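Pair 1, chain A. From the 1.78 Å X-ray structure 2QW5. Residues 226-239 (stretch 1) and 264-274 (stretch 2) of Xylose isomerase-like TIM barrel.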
# COMPACT_ATOMS: atom_id res chain seq x y z
N GLY A 226 25.48 13.07 -17.50
CA GLY A 226 26.91 12.97 -17.60
C GLY A 226 27.66 14.31 -17.60
O GLY A 226 27.07 15.41 -17.83
N PRO A 227 28.97 14.22 -17.39
CA PRO A 227 29.75 15.46 -17.23
C PRO A 227 29.78 16.46 -18.40
O PRO A 227 29.83 17.68 -18.13
CB PRO A 227 31.12 14.95 -16.79
CG PRO A 227 31.19 13.60 -17.27
CD PRO A 227 29.83 13.03 -17.24
N GLU A 228 29.68 15.99 -19.66
CA GLU A 228 29.74 16.90 -20.82
C GLU A 228 28.48 17.73 -20.94
O GLU A 228 28.57 18.95 -21.05
CB GLU A 228 30.05 16.19 -22.17
CG GLU A 228 31.39 15.51 -22.27
CD GLU A 228 31.48 14.16 -21.55
OE1 GLU A 228 30.43 13.52 -21.23
OE2 GLU A 228 32.63 13.73 -21.30
N ILE A 229 27.32 17.07 -20.91
CA ILE A 229 26.03 17.75 -20.93
C ILE A 229 25.86 18.61 -19.67
O ILE A 229 25.45 19.75 -19.75
CB ILE A 229 24.88 16.75 -21.11
CG1 ILE A 229 24.95 16.16 -22.53
CG2 ILE A 229 23.52 17.42 -20.83
CD1 ILE A 229 24.18 14.85 -22.71
N PHE A 230 26.27 18.10 -18.51
CA PHE A 230 26.21 18.86 -17.26
C PHE A 230 26.97 20.20 -17.26
O PHE A 230 26.43 21.22 -16.77
CB PHE A 230 26.72 18.00 -16.12
CG PHE A 230 26.76 18.71 -14.80
CD1 PHE A 230 25.56 19.08 -14.18
CD2 PHE A 230 27.97 18.97 -14.15
CE1 PHE A 230 25.58 19.70 -12.94
CE2 PHE A 230 27.99 19.59 -12.93
CZ PHE A 230 26.80 19.97 -12.33
N LYS A 231 28.17 20.19 -17.83
CA LYS A 231 28.99 21.38 -17.99
C LYS A 231 28.25 22.46 -18.82
O LYS A 231 28.28 23.63 -18.46
CB LYS A 231 30.37 21.00 -18.60
CG LYS A 231 31.35 22.19 -18.73
CD LYS A 231 32.75 21.85 -19.28
CE LYS A 231 33.50 23.17 -19.64
NZ LYS A 231 34.92 23.02 -20.05
N THR A 232 27.60 22.06 -19.92
CA THR A 232 26.82 22.98 -20.73
C THR A 232 25.62 23.57 -19.95
O THR A 232 25.25 24.75 -20.13
CB THR A 232 26.25 22.35 -22.02
OG1 THR A 232 25.21 21.40 -21.72
CG2 THR A 232 27.30 21.71 -22.83
N GLN A 233 24.96 22.72 -19.14
CA GLN A 233 23.83 23.15 -18.32
C GLN A 233 24.30 24.13 -17.21
O GLN A 233 23.64 25.15 -16.98
CB GLN A 233 23.12 21.92 -17.72
CG GLN A 233 22.43 21.06 -18.74
CD GLN A 233 21.96 19.68 -18.23
OE1 GLN A 233 22.59 19.05 -17.37
NE2 GLN A 233 20.87 19.19 -18.81
N VAL A 234 25.42 23.83 -16.55
CA VAL A 234 26.00 24.74 -15.54
C VAL A 234 26.32 26.13 -16.14
O VAL A 234 25.90 27.18 -15.60
CB VAL A 234 27.25 24.14 -14.81
CG1 VAL A 234 27.94 25.20 -13.99
CG2 VAL A 234 26.84 22.99 -13.93
N GLU A 235 27.04 26.14 -17.26
CA GLU A 235 27.39 27.39 -17.95
C GLU A 235 26.13 28.17 -18.38
O GLU A 235 26.08 29.38 -18.22
CB GLU A 235 28.33 27.12 -19.13
CG GLU A 235 29.71 26.55 -18.70
CD GLU A 235 30.57 25.91 -19.84
OE1 GLU A 235 30.08 25.67 -20.98
OE2 GLU A 235 31.77 25.65 -19.55
N TYR A 236 25.10 27.47 -18.86
CA TYR A 236 23.84 28.11 -19.26
C TYR A 236 23.14 28.77 -18.06
O TYR A 236 22.68 29.90 -18.14
CB TYR A 236 22.91 27.09 -19.93
CG TYR A 236 21.55 27.66 -20.25
CD1 TYR A 236 21.40 28.56 -21.30
CD2 TYR A 236 20.42 27.32 -19.50
CE1 TYR A 236 20.15 29.09 -21.61
CE2 TYR A 236 19.16 27.87 -19.80
CZ TYR A 236 19.04 28.74 -20.86
OH TYR A 236 17.84 29.30 -21.18
N LEU A 237 23.06 28.05 -16.94
CA LEU A 237 22.39 28.57 -15.76
C LEU A 237 23.05 29.81 -15.22
O LEU A 237 22.35 30.77 -14.87
CB LEU A 237 22.24 27.47 -14.68
CG LEU A 237 21.17 26.41 -15.06
CD1 LEU A 237 21.31 25.17 -14.21
CD2 LEU A 237 19.72 26.97 -15.01
N ALA A 238 24.38 29.77 -15.11
CA ALA A 238 25.17 30.92 -14.61
C ALA A 238 25.00 32.14 -15.55
O ALA A 238 24.80 33.26 -15.07
CB ALA A 238 26.63 30.55 -14.47
N GLN A 239 25.03 31.90 -16.86
CA GLN A 239 24.77 32.95 -17.87
C GLN A 239 23.40 33.60 -17.64
O GLN A 239 23.28 34.81 -17.72
CB GLN A 239 24.84 32.37 -19.28
CG GLN A 239 24.23 33.20 -20.45
CD GLN A 239 23.48 32.32 -21.46
OE1 GLN A 239 22.31 32.58 -21.77
NE2 GLN A 239 24.15 31.24 -21.93
N LYS A 264 35.52 16.02 -8.81
CA LYS A 264 36.21 16.85 -9.82
C LYS A 264 35.27 17.25 -10.93
O LYS A 264 35.16 18.45 -11.26
CB LYS A 264 37.43 16.13 -10.41
CG LYS A 264 38.32 16.96 -11.29
CD LYS A 264 39.42 16.11 -11.92
CE LYS A 264 40.39 17.02 -12.70
NZ LYS A 264 41.60 16.30 -13.25
N SER A 265 34.59 16.25 -11.49
CA SER A 265 33.65 16.47 -12.61
C SER A 265 32.41 17.25 -12.28
O SER A 265 31.87 17.95 -13.15
CB SER A 265 33.26 15.14 -13.22
OG SER A 265 34.33 14.72 -14.02
N PHE A 266 31.97 17.14 -11.03
CA PHE A 266 30.80 17.87 -10.54
C PHE A 266 31.18 19.30 -10.14
O PHE A 266 30.54 20.24 -10.56
CB PHE A 266 30.15 17.14 -9.35
CG PHE A 266 28.97 17.86 -8.80
CD1 PHE A 266 27.75 17.85 -9.50
CD2 PHE A 266 29.06 18.59 -7.60
CE1 PHE A 266 26.64 18.54 -9.01
CE2 PHE A 266 27.96 19.30 -7.10
CZ PHE A 266 26.73 19.26 -7.81
N LEU A 267 32.22 19.47 -9.32
CA LEU A 267 32.57 20.79 -8.82
C LEU A 267 33.34 21.71 -9.76
O LEU A 267 33.21 22.93 -9.63
CB LEU A 267 33.35 20.71 -7.48
CG LEU A 267 32.63 20.30 -6.18
CD1 LEU A 267 33.65 20.29 -5.11
CD2 LEU A 267 31.50 21.25 -5.82
N THR A 268 34.17 21.16 -10.64
CA THR A 268 34.99 22.01 -11.51
C THR A 268 34.16 23.04 -12.31
O THR A 268 34.46 24.22 -12.22
CB THR A 268 35.93 21.20 -12.41
OG1 THR A 268 36.86 20.53 -11.55
CG2 THR A 268 36.67 22.12 -13.39
N PRO A 269 33.11 22.61 -13.05
CA PRO A 269 32.33 23.61 -13.78
C PRO A 269 31.57 24.61 -12.91
O PRO A 269 31.38 25.77 -13.32
CB PRO A 269 31.37 22.77 -14.64
CG PRO A 269 31.37 21.42 -14.03
CD PRO A 269 32.65 21.24 -13.33
N ILE A 270 31.16 24.18 -11.72
CA ILE A 270 30.39 25.01 -10.80
C ILE A 270 31.26 26.09 -10.18
O ILE A 270 30.87 27.26 -10.18
CB ILE A 270 29.74 24.15 -9.67
CG1 ILE A 270 28.61 23.28 -10.27
CG2 ILE A 270 29.18 25.05 -8.56
CD1 ILE A 270 28.07 22.20 -9.31
N VAL A 271 32.42 25.71 -9.64
CA VAL A 271 33.32 26.69 -8.98
C VAL A 271 33.78 27.84 -9.94
O VAL A 271 34.00 28.94 -9.49
CB VAL A 271 34.52 26.05 -8.21
CG1 VAL A 271 34.00 25.08 -7.14
CG2 VAL A 271 35.46 25.36 -9.15
N LYS A 272 33.84 27.57 -11.24
CA LYS A 272 34.14 28.60 -12.23
C LYS A 272 33.14 29.73 -12.29
O LYS A 272 33.54 30.85 -12.56
CB LYS A 272 34.26 28.01 -13.64
CG LYS A 272 35.53 27.18 -13.82
CD LYS A 272 35.65 26.39 -15.15
CE LYS A 272 36.91 25.47 -15.08
NZ LYS A 272 37.09 24.58 -16.26
N VAL A 273 31.85 29.45 -12.08
CA VAL A 273 30.76 30.43 -12.22
C VAL A 273 29.88 30.72 -11.00
O VAL A 273 29.03 31.58 -11.07
CB VAL A 273 29.79 30.01 -13.36
CG1 VAL A 273 30.59 29.73 -14.66
CG2 VAL A 273 28.96 28.77 -12.96
N TYR A 274 30.08 29.99 -9.91
CA TYR A 274 29.25 30.08 -8.72
C TYR A 274 30.15 30.43 -7.57
O TYR A 274 31.15 29.77 -7.39
CB TYR A 274 28.60 28.70 -8.45
CG TYR A 274 27.77 28.65 -7.19
CD1 TYR A 274 26.49 29.24 -7.14
CD2 TYR A 274 28.27 28.03 -6.03
CE1 TYR A 274 25.73 29.20 -5.96
CE2 TYR A 274 27.53 27.99 -4.89
CZ TYR A 274 26.25 28.58 -4.85
OH TYR A 274 25.55 28.53 -3.68
O HOH W 1 31.38 18.38 -15.83

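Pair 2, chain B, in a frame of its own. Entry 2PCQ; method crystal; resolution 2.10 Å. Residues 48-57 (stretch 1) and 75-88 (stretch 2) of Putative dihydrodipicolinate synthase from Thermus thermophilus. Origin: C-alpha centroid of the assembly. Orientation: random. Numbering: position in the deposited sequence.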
# COMPACT_ATOMS: atom_id res chain seq x y z
N THR B 48 10.44 26.91 -11.44
CA THR B 48 9.25 27.71 -11.74
C THR B 48 9.18 27.71 -13.27
O THR B 48 10.17 27.39 -13.93
CB THR B 48 9.40 29.17 -11.27
OG1 THR B 48 10.50 29.78 -11.94
CG2 THR B 48 9.62 29.22 -9.77
N PRO B 49 8.02 28.05 -13.84
CA PRO B 49 7.90 28.07 -15.30
C PRO B 49 8.99 28.92 -15.96
O PRO B 49 9.49 28.58 -17.04
CB PRO B 49 6.51 28.66 -15.52
CG PRO B 49 5.75 28.11 -14.34
CD PRO B 49 6.72 28.32 -13.20
N GLU B 50 9.36 30.01 -15.31
CA GLU B 50 10.39 30.92 -15.82
C GLU B 50 11.75 30.23 -15.85
O GLU B 50 12.47 30.30 -16.86
CB GLU B 50 10.43 32.18 -14.95
CG GLU B 50 11.31 33.31 -15.48
CD GLU B 50 12.79 33.09 -15.20
OE1 GLU B 50 13.13 32.75 -14.05
OE2 GLU B 50 13.60 33.28 -16.13
N GLU B 51 12.12 29.57 -14.75
CA GLU B 51 13.40 28.88 -14.67
C GLU B 51 13.41 27.71 -15.66
O GLU B 51 14.42 27.42 -16.29
CB GLU B 51 13.63 28.38 -13.24
CG GLU B 51 13.59 29.50 -12.20
CD GLU B 51 13.65 29.00 -10.77
OE1 GLU B 51 12.95 28.01 -10.45
OE2 GLU B 51 14.40 29.59 -9.96
N ARG B 52 12.26 27.04 -15.79
CA ARG B 52 12.11 25.91 -16.70
C ARG B 52 12.46 26.33 -18.13
O ARG B 52 13.22 25.65 -18.82
CB ARG B 52 10.66 25.40 -16.66
CG ARG B 52 10.37 24.19 -17.53
CD ARG B 52 8.87 23.96 -17.64
NE ARG B 52 8.23 25.07 -18.34
CZ ARG B 52 7.00 25.53 -18.09
NH1 ARG B 52 6.26 24.97 -17.15
NH2 ARG B 52 6.52 26.54 -18.80
N ALA B 53 11.90 27.45 -18.57
CA ALA B 53 12.16 27.96 -19.91
C ALA B 53 13.60 28.43 -20.05
O ALA B 53 14.25 28.20 -21.07
CB ALA B 53 11.20 29.12 -20.22
N ARG B 54 14.10 29.09 -19.01
CA ARG B 54 15.47 29.60 -19.02
C ARG B 54 16.48 28.46 -19.10
O ARG B 54 17.43 28.50 -19.88
CB ARG B 54 15.70 30.42 -17.74
CG ARG B 54 16.80 31.46 -17.85
CD ARG B 54 16.75 32.39 -16.64
NE ARG B 54 17.26 31.74 -15.43
CZ ARG B 54 16.77 31.94 -14.22
NH1 ARG B 54 15.74 32.76 -14.04
NH2 ARG B 54 17.30 31.32 -13.17
N GLY B 55 16.25 27.42 -18.30
CA GLY B 55 17.15 26.28 -18.30
C GLY B 55 17.28 25.61 -19.65
O GLY B 55 18.39 25.28 -20.09
N LEU B 56 16.16 25.41 -20.33
CA LEU B 56 16.16 24.76 -21.64
C LEU B 56 16.82 25.63 -22.71
O LEU B 56 17.48 25.11 -23.60
CB LEU B 56 14.74 24.38 -22.05
CG LEU B 56 14.55 23.60 -23.35
CD1 LEU B 56 15.40 22.33 -23.33
CD2 LEU B 56 13.08 23.25 -23.53
N ARG B 57 16.63 26.94 -22.63
CA ARG B 57 17.22 27.87 -23.59
C ARG B 57 18.75 27.88 -23.47
O ARG B 57 19.45 28.25 -24.41
CB ARG B 57 16.71 29.30 -23.38
CG ARG B 57 15.26 29.55 -23.78
CD ARG B 57 15.01 31.05 -23.94
NE ARG B 57 15.22 31.79 -22.69
CZ ARG B 57 14.29 31.94 -21.75
NH1 ARG B 57 13.08 31.42 -21.91
NH2 ARG B 57 14.57 32.62 -20.64
N PRO B 75 -3.55 23.90 -19.02
CA PRO B 75 -3.07 25.29 -19.12
C PRO B 75 -1.60 25.41 -18.73
O PRO B 75 -0.84 26.13 -19.37
CB PRO B 75 -4.00 26.03 -18.17
CG PRO B 75 -5.29 25.30 -18.36
CD PRO B 75 -4.85 23.85 -18.33
N GLN B 76 -1.19 24.71 -17.67
CA GLN B 76 0.20 24.75 -17.22
C GLN B 76 1.10 24.01 -18.19
O GLN B 76 2.26 24.37 -18.39
CB GLN B 76 0.33 24.11 -15.83
CG GLN B 76 -0.24 24.94 -14.70
CD GLN B 76 -0.45 24.12 -13.44
OE1 GLN B 76 -1.18 23.13 -13.46
NE2 GLN B 76 0.18 24.54 -12.35
N ALA B 77 0.57 22.95 -18.80
CA ALA B 77 1.31 22.15 -19.75
C ALA B 77 1.60 22.89 -21.06
O ALA B 77 2.65 22.70 -21.67
CB ALA B 77 0.56 20.86 -20.05
N GLU B 78 0.66 23.73 -21.49
CA GLU B 78 0.82 24.45 -22.75
C GLU B 78 2.16 25.16 -22.92
O GLU B 78 2.83 25.00 -23.94
CB GLU B 78 -0.35 25.43 -22.93
CG GLU B 78 0.04 26.90 -23.04
CD GLU B 78 -1.13 27.78 -23.44
OE1 GLU B 78 -0.96 29.01 -23.51
OE2 GLU B 78 -2.23 27.23 -23.70
N GLY B 79 2.56 25.94 -21.92
CA GLY B 79 3.82 26.65 -22.00
C GLY B 79 5.02 25.72 -22.07
O GLY B 79 5.96 25.94 -22.84
N ALA B 80 4.99 24.67 -21.26
CA ALA B 80 6.08 23.70 -21.24
C ALA B 80 6.24 23.07 -22.61
O ALA B 80 7.35 22.89 -23.10
CB ALA B 80 5.80 22.63 -20.19
N LEU B 81 5.12 22.72 -23.24
CA LEU B 81 5.15 22.10 -24.56
C LEU B 81 5.69 23.07 -25.61
O LEU B 81 6.54 22.70 -26.41
CB LEU B 81 3.75 21.62 -24.95
CG LEU B 81 3.61 20.83 -26.25
CD1 LEU B 81 2.35 19.98 -26.21
CD2 LEU B 81 3.59 21.78 -27.44
N LEU B 82 5.21 24.32 -25.60
CA LEU B 82 5.67 25.31 -26.57
C LEU B 82 7.18 25.52 -26.46
O LEU B 82 7.87 25.66 -27.47
CB LEU B 82 4.95 26.65 -26.36
CG LEU B 82 3.45 26.67 -26.63
CD1 LEU B 82 2.91 28.08 -26.39
CD2 LEU B 82 3.17 26.23 -28.06
N GLU B 83 7.67 25.56 -25.23
CA GLU B 83 9.09 25.74 -24.96
C GLU B 83 9.91 24.58 -25.51
O GLU B 83 10.94 24.78 -26.15
CB GLU B 83 9.32 25.89 -23.46
CG GLU B 83 8.85 27.23 -22.90
CD GLU B 83 8.55 27.19 -21.41
OE1 GLU B 83 9.11 26.32 -20.71
OE2 GLU B 83 7.76 28.03 -20.94
N ALA B 84 9.44 23.36 -25.26
CA ALA B 84 10.11 22.15 -25.72
C ALA B 84 10.16 22.12 -27.25
O ALA B 84 11.19 21.77 -27.84
CB ALA B 84 9.40 20.91 -25.19
N LYS B 85 9.05 22.48 -27.88
CA LYS B 85 8.97 22.48 -29.33
C LYS B 85 9.93 23.50 -29.94
O LYS B 85 10.60 23.22 -30.93
CB LYS B 85 7.54 22.78 -29.78
CG LYS B 85 7.34 22.63 -31.28
CD LYS B 85 5.91 22.92 -31.69
CE LYS B 85 5.76 22.85 -33.20
NZ LYS B 85 4.40 23.22 -33.65
N ALA B 86 9.99 24.69 -29.34
CA ALA B 86 10.87 25.75 -29.82
C ALA B 86 12.34 25.38 -29.66
O ALA B 86 13.19 25.86 -30.41
CB ALA B 86 10.57 27.05 -29.08
N ALA B 87 12.63 24.52 -28.69
CA ALA B 87 14.00 24.09 -28.44
C ALA B 87 14.42 23.02 -29.44
O ALA B 87 15.60 22.70 -29.55
CB ALA B 87 14.14 23.56 -27.02
N GLY B 88 13.46 22.47 -30.17
CA GLY B 88 13.77 21.45 -31.15
C GLY B 88 13.71 20.04 -30.60
O GLY B 88 14.28 19.12 -31.18
O HOH W 2 7.93 29.95 -18.93
O HOH W 3 3.43 25.98 -16.68
O HOH W 4 11.29 24.71 -21.00

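The sharpest difference lies at one matched couple of positions, Phe A230 with Arg B52 and Pro A269 with Glu B83. In pair 1 this couple is apolar: Phe A230 CE2 lies 4.0 Å from Pro A269 CG, and no hydrogen bond joins the two stretches directly. In pair 2 it is a two-pronged salt bridge. Arg B52 NE donates to Glu B83 OE1 at 2.8 Å with an N-H...acceptor angle of 158°, and Arg B52 NH2 donates to Glu B83 OE2 at 2.9 Å and 166°, so the carboxylate meets the guanidinium edge-on with both oxygens engaged.

The backbones beneath these solutions are nearly the same. Fourteen central residues superpose with an RMSD of 0.6 Å, and the CA atoms of Phe A230 and Arg B52 fall 0.2 Å apart. Both pairs consist of two helices running nearly parallel, at 21° and a closest axial approach of 9.4 Å in pair 1, and at 9° and 10.2 Å in pair 2. The proline that opens the first helix is also common, Pro A227 matching Pro B49.

Phe A230 and Arg B52 both adopt chi1 t and point toward the opposing helix, yet they meet different surroundings. The phenyl ring of Phe A230 lies near parallel to that of Phe A266, with planes at 15°, but a centroid separation of 5.4 Å leaves the rings slid apart with little overlap. At its edge sits Phe A266 O, 3.5 Å from Phe A230 CE2; this carbonyl is buried by the contact and has no polar partner in the model. Phe A266 matches Ala B80, whose small side chain lies beside the guanidinium, with Ala B80 CB 3.8 Å from Arg B52 CZ. Ala B80 N lies over one guanidinium face, 3.4 Å from Arg B52 NH2, but two donors cannot bond to each other.

One turn further on, the two pairs converge on aliphatic packing. Val A234 matches Leu B56, with side-chain centres 1.3 Å apart, and both point toward the other helix. Val A234 CG1 reaches Val A273 CG2 at 3.9 Å, while Leu B56 CD2 reaches Ala B87 CB at 3.7 Å: the larger leucine faces the smaller alanine. Pair 1 adds Ile A270, whose CG1 is 4.1 Å from Val A234 CG2; at the matching position, Ala B84 CA is 3.9 Å from Leu B56 CD2.

Water follows the same division. In pair 1, water 1 donates to Pro A227 O at 2.9 Å and to Ser A265 O at 2.8 Å, linking backbone to backbone. In pair 2, water 2 donates to Glu B83 OE2 at 2.8 Å and, weakly, to Pro B49 O at 2.8 Å, so a carboxylate takes part in the bridge. On closely similar backbones, then, pair 1 makes an apolar contact and pair 2 a contact that combines one salt bridge with aliphatic packing.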